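Local structure of bromo domain-containing protein (5KO4) at residues A[20-23]-A[24-28]; A[51-55]-A[56-60]. The protein is of unknown function but carries a bromodomain, the four-helix module that in its relatives reads acetylated lysines, and this chain is that domain of a longer protein. One frame throughout, in Å; residues are numbered along the deposited sequence. Where two conformers were deposited one is given.

Interaction 1. Residues A[20-23]-A[24-28]; sequences DLDR and DGIFA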
loop_
_atom_site.group_PDB
_atom_site.type_symbol
_atom_site.label_atom_id
_atom_site.label_comp_id
_atom_site.label_asym_id
_atom_site.label_seq_id
_atom_site.Cartn_x
_atom_site.Cartn_y
_atom_site.Cartn_z
ATOM N N ASP A 20 -9.292 -0.421 14.666
ATOM C CA ASP A 20 -10.044 0.838 14.516
ATOM C C ASP A 20 -9.107 2.001 14.122
ATOM O O ASP A 20 -9.526 2.897 13.396
ATOM C CB ASP A 20 -10.780 1.187 15.819
ATOM C CG ASP A 20 -12.054 0.404 16.079
ATOM O OD1 ASP A 20 -12.625 -0.141 15.114
ATOM O OD2 ASP A 20 -12.506 0.382 17.238
ATOM N N LEU A 21 -7.860 2.019 14.634
ATOM C CA LEU A 21 -6.876 3.041 14.254
ATOM C C LEU A 21 -6.514 2.899 12.779
ATOM O O LEU A 21 -6.239 3.896 12.112
ATOM C CB LEU A 21 -5.611 2.931 15.091
ATOM C CG LEU A 21 -5.767 3.257 16.563
ATOM C CD1 LEU A 21 -4.428 3.163 17.266
ATOM C CD2 LEU A 21 -6.362 4.650 16.778
ATOM N N ASP A 22 -6.461 1.657 12.278
ATOM C CA ASP A 22 -6.176 1.398 10.883
ATOM C C ASP A 22 -7.510 1.482 10.145
ATOM O O ASP A 22 -8.121 0.474 9.795
ATOM C CB ASP A 22 -5.512 0.028 10.744
ATOM C CG ASP A 22 -4.992 -0.277 9.372
ATOM O OD1 ASP A 22 -5.178 0.572 8.457
ATOM O OD2 ASP A 22 -4.427 -1.375 9.188
ATOM N N ARG A 23 -7.959 2.724 9.931
ATOM C CA ARG A 23 -9.294 3.037 9.439
ATOM C C ARG A 23 -9.592 2.374 8.096
ATOM O O ARG A 23 -10.699 1.876 7.898
ATOM C CB ARG A 23 -9.468 4.557 9.309
ATOM C CG ARG A 23 -9.385 5.306 10.643
ATOM C CD ARG A 23 -9.390 6.812 10.448
ATOM N NE ARG A 23 -10.712 7.314 10.070
ATOM C CZ ARG A 23 -11.725 7.503 10.918
ATOM N NH1 ARG A 23 -11.586 7.212 12.211
ATOM N NH2 ARG A 23 -12.886 7.972 10.479
ATOM N N ASP A 24 -8.614 2.338 7.197
ATOM C CA ASP A 24 -8.810 1.771 5.861
ATOM C C ASP A 24 -8.238 0.335 5.733
ATOM O O ASP A 24 -8.174 -0.195 4.623
ATOM C CB ASP A 24 -8.169 2.693 4.834
ATOM C CG ASP A 24 -8.694 4.110 4.964
ATOM O OD1 ASP A 24 -9.919 4.303 4.805
ATOM O OD2 ASP A 24 -7.909 5.000 5.361
ATOM N N GLY A 25 -7.874 -0.286 6.855
ATOM C CA GLY A 25 -7.398 -1.662 6.855
ATOM C C GLY A 25 -6.138 -1.905 6.045
ATOM O O GLY A 25 -5.997 -2.959 5.419
ATOM N N ILE A 26 -5.196 -0.956 6.101
ATOM C CA ILE A 26 -3.921 -1.019 5.371
ATOM C C ILE A 26 -3.137 -2.278 5.764
ATOM O O ILE A 26 -2.503 -2.913 4.913
ATOM C CB ILE A 26 -3.068 0.268 5.691
ATOM C CG1 ILE A 26 -3.821 1.582 5.279
ATOM C CG2 ILE A 26 -1.726 0.207 5.000
ATOM C CD1 ILE A 26 -4.317 1.615 3.860
ATOM N N PHE A 27 -3.177 -2.647 7.049
ATOM C CA PHE A 27 -2.435 -3.802 7.537
ATOM C C PHE A 27 -3.364 -4.946 7.977
ATOM O O PHE A 27 -2.920 -5.854 8.685
ATOM C CB PHE A 27 -1.556 -3.375 8.719
ATOM C CG PHE A 27 -0.685 -2.184 8.413
ATOM C CD1 PHE A 27 0.316 -2.267 7.462
ATOM C CD2 PHE A 27 -0.918 -0.958 9.017
ATOM C CE1 PHE A 27 1.100 -1.171 7.159
ATOM C CE2 PHE A 27 -0.129 0.149 8.706
ATOM C CZ PHE A 27 0.878 0.033 7.785
ATOM N N ALA A 28 -4.633 -4.936 7.517
ATOM C CA ALA A 28 -5.628 -5.901 7.962
ATOM C C ALA A 28 -5.628 -7.174 7.178
ATOM O O ALA A 28 -6.024 -8.199 7.732
ATOM C CB ALA A 28 -7.003 -5.288 7.878
HETATM O O HOH W 1 -5.843 3.135 7.532
#
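A type I beta turn from D22 to G25 carries the chain off the end of helix 8-21, and the carboxylate of D22 bridges it to the loop that follows. The turn is closed by G25 N donating to D22 O at 3.0 Å. With CG anti to the backbone nitrogen (chi1 -172°), the D22 side chain reaches forward and each oxygen takes a backbone N-H. I26 N meets D22 OD1 on its syn side at 2.8 Å, whereas F27 N lies on the syn lone pair of D22 OD2, also at 2.8 Å and on a straighter path (164°). A water donates to D22 OD1 at 2.8 Å and accepts from D24 N at 2.9 Å, tying the carboxylate to the turn as well. W47 NE1 donates to D22 OD2, so this buried carboxylate has at least four donors in all, which would probably stabilise its charge. Over one face of the F27 ring sits I26 CG2, 3.7 Å above the plane. F27 also touches W47 of helix 47-55 and V72 and C76 of helix 62-80. Lying directly after helix 8-21, the turn opens the long ZA loop of the left-handed bromodomain bundle.

Interaction 2. Residues A[51-55]-A[56-60]; sequences KARLT and RYEYT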
loop_
_atom_site.group_PDB
_atom_site.type_symbol
_atom_site.label_atom_id
_atom_site.label_comp_id
_atom_site.label_asym_id
_atom_site.label_seq_id
_atom_site.Cartn_x
_atom_site.Cartn_y
_atom_site.Cartn_z
ATOM N N LYS A 51 -6.535 -11.983 14.400
ATOM C CA LYS A 51 -7.896 -12.202 14.883
ATOM C C LYS A 51 -8.242 -13.691 14.800
ATOM O O LYS A 51 -8.778 -14.257 15.750
ATOM C CB LYS A 51 -8.887 -11.370 14.052
ATOM C CG LYS A 51 -10.349 -11.534 14.446
ATOM C CD LYS A 51 -10.659 -10.895 15.792
ATOM C CE LYS A 51 -11.938 -11.424 16.382
ATOM N NZ LYS A 51 -13.094 -11.257 15.467
ATOM N N ALA A 52 -7.910 -14.330 13.678
ATOM C CA ALA A 52 -8.196 -15.763 13.499
ATOM C C ALA A 52 -7.429 -16.608 14.529
ATOM O O ALA A 52 -7.954 -17.585 15.058
ATOM C CB ALA A 52 -7.833 -16.197 12.090
ATOM N N ARG A 53 -6.197 -16.207 14.853
ATOM C CA ARG A 53 -5.405 -16.915 15.837
ATOM C C ARG A 53 -6.006 -16.773 17.229
ATOM O O ARG A 53 -5.960 -17.729 17.998
ATOM C CB ARG A 53 -3.954 -16.415 15.805
ATOM C CG ARG A 53 -3.282 -16.892 14.542
ATOM C CD ARG A 53 -1.869 -16.438 14.377
ATOM N NE ARG A 53 -1.277 -17.139 13.234
ATOM C CZ ARG A 53 -0.007 -17.049 12.863
ATOM N NH1 ARG A 53 0.838 -16.293 13.548
ATOM N NH2 ARG A 53 0.442 -17.763 11.836
ATOM N N LEU A 54 -6.585 -15.592 17.569
ATOM C CA LEU A 54 -7.269 -15.437 18.853
ATOM C C LEU A 54 -8.472 -16.369 18.907
ATOM O O LEU A 54 -8.670 -17.073 19.896
ATOM C CB LEU A 54 -7.745 -13.993 19.081
ATOM C CG LEU A 54 -6.707 -13.000 19.528
ATOM C CD1 LEU A 54 -7.266 -11.595 19.462
ATOM C CD2 LEU A 54 -6.260 -13.268 20.952
ATOM N N THR A 55 -9.268 -16.392 17.829
ATOM C CA THR A 55 -10.438 -17.254 17.740
ATOM C C THR A 55 -10.048 -18.727 17.871
ATOM O O THR A 55 -10.735 -19.489 18.537
ATOM C CB THR A 55 -11.170 -16.999 16.421
ATOM O OG1 THR A 55 -11.551 -15.627 16.378
ATOM C CG2 THR A 55 -12.419 -17.887 16.252
ATOM N N ARG A 56 -8.924 -19.126 17.278
ATOM C CA ARG A 56 -8.514 -20.520 17.278
ATOM C C ARG A 56 -7.638 -20.904 18.494
ATOM O O ARG A 56 -7.087 -22.015 18.524
ATOM C CB ARG A 56 -7.763 -20.813 15.990
ATOM C CG ARG A 56 -8.649 -20.702 14.771
ATOM C CD ARG A 56 -7.813 -20.793 13.529
ATOM N NE ARG A 56 -8.611 -20.771 12.307
ATOM C CZ ARG A 56 -9.271 -21.819 11.820
ATOM N NH1 ARG A 56 -9.291 -22.969 12.484
ATOM N NH2 ARG A 56 -9.938 -21.717 10.678
ATOM N N TYR A 57 -7.559 -20.017 19.512
ATOM C CA TYR A 57 -6.763 -20.219 20.726
ATOM C C TYR A 57 -5.299 -20.562 20.426
ATOM O O TYR A 57 -4.695 -21.342 21.168
ATOM C CB TYR A 57 -7.341 -21.349 21.601
ATOM C CG TYR A 57 -8.668 -21.074 22.250
ATOM C CD1 TYR A 57 -8.851 -19.955 23.057
ATOM C CD2 TYR A 57 -9.665 -22.040 22.260
ATOM C CE1 TYR A 57 -10.040 -19.747 23.747
ATOM C CE2 TYR A 57 -10.838 -21.863 22.978
ATOM C CZ TYR A 57 -11.025 -20.716 23.719
ATOM O OH TYR A 57 -12.184 -20.544 24.419
ATOM N N GLU A 58 -4.715 -19.965 19.385
ATOM C CA GLU A 58 -3.341 -20.307 19.020
ATOM C C GLU A 58 -2.317 -19.603 19.954
ATOM O O GLU A 58 -1.147 -19.968 19.944
ATOM C CB GLU A 58 -3.064 -19.956 17.561
ATOM C CG GLU A 58 -3.868 -20.781 16.563
ATOM C CD GLU A 58 -3.483 -20.530 15.110
ATOM O OE1 GLU A 58 -2.327 -20.135 14.883
ATOM O OE2 GLU A 58 -4.361 -20.619 14.214
ATOM N N TYR A 59 -2.755 -18.620 20.757
ATOM C CA TYR A 59 -1.895 -17.929 21.710
ATOM C C TYR A 59 -2.024 -18.576 23.078
ATOM O O TYR A 59 -3.138 -18.739 23.585
ATOM C CB TYR A 59 -2.273 -16.449 21.768
ATOM C CG TYR A 59 -2.089 -15.766 20.435
ATOM C CD1 TYR A 59 -0.843 -15.708 19.828
ATOM C CD2 TYR A 59 -3.151 -15.128 19.799
ATOM C CE1 TYR A 59 -0.670 -15.110 18.587
ATOM C CE2 TYR A 59 -2.991 -14.529 18.554
ATOM C CZ TYR A 59 -1.750 -14.521 17.948
ATOM O OH TYR A 59 -1.579 -13.900 16.734
ATOM N N THR A 60 -0.904 -19.006 23.653
ATOM C CA THR A 60 -0.923 -19.627 24.968
ATOM C C THR A 60 -0.350 -18.704 26.017
ATOM O O THR A 60 -0.379 -19.037 27.194
ATOM C CB THR A 60 -0.178 -20.954 24.955
ATOM O OG1 THR A 60 1.209 -20.705 24.725
ATOM C CG2 THR A 60 -0.723 -21.903 23.910
#
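R53 and Y59 both have CG anti to their own carbonyl carbon (chi1 -71° and -61°), and in this setting the R53 side chain crosses the tyrosine at about a right angle where helix 47-55 ends in a Schellman motif. The evidence for the motif is its pair of backbone bonds: E58 N reaches back to R53 O at 2.9 Å, nearly straight, and Y57 N donates to L54 O at 3.2 Å. Y57, with positive phi, is the C-prime residue that reverses the chain. One step earlier, R56 N still makes a helical bond to A52 O at 2.9 Å.

The reversal returns Y59 to the helix. Its CE2 comes within 3.5 Å of R53 CB and its OH lies against the arginine's CD, while L54 CD2 approaches Y59 CD2 at 3.8 Å, an apolar contact. D68 of helix 62-80 takes the polar ends of both long side chains: its OD2 forms a salt bridge with R53 NH1 and a hydrogen bond with Y59 OH. This shared acceptor would hold the guanidinium and the phenol close together, although their planes stand 70° apart. L54 also packs on Y8 and L15 of helix 8-21, and Y8 OH is hydrogen-bonded to Y59 O, so the helix end is joined to two other helices of the bundle.

E58 slants across the arginine stem, with OE1 3.4 Å from R53 CG. Its salt bridge to the guanidinium is one of charge alone: E58 OE1 is 3.6 Å from R53 NE but sits well off the guanidinium plane, away from the line of its N-H bonds.

Overall arrangement
From the N terminus, helix 8-21 runs into interaction 1, where the chain turns into the long loop containing the short helix 37-40. Helix 47-55 follows and ends in interaction 2, from which residues 56-60 lead to helix 62-80. Each contact closes a local turn at a helix C terminus; they lie in series, neither nesting nor crossing. The centres of interactions 1 and 2 are about 20 Å apart. The nearest atoms of interactions 1 and 2 are about 8 Å apart and do not touch. Helix 47-55 connects them: W47 near its start bonds to D22, while its last turn belongs to interaction 2. Interaction 1 also meets helices 62-80 and 85-104; interaction 2 ties to helices 8-21 and 62-80.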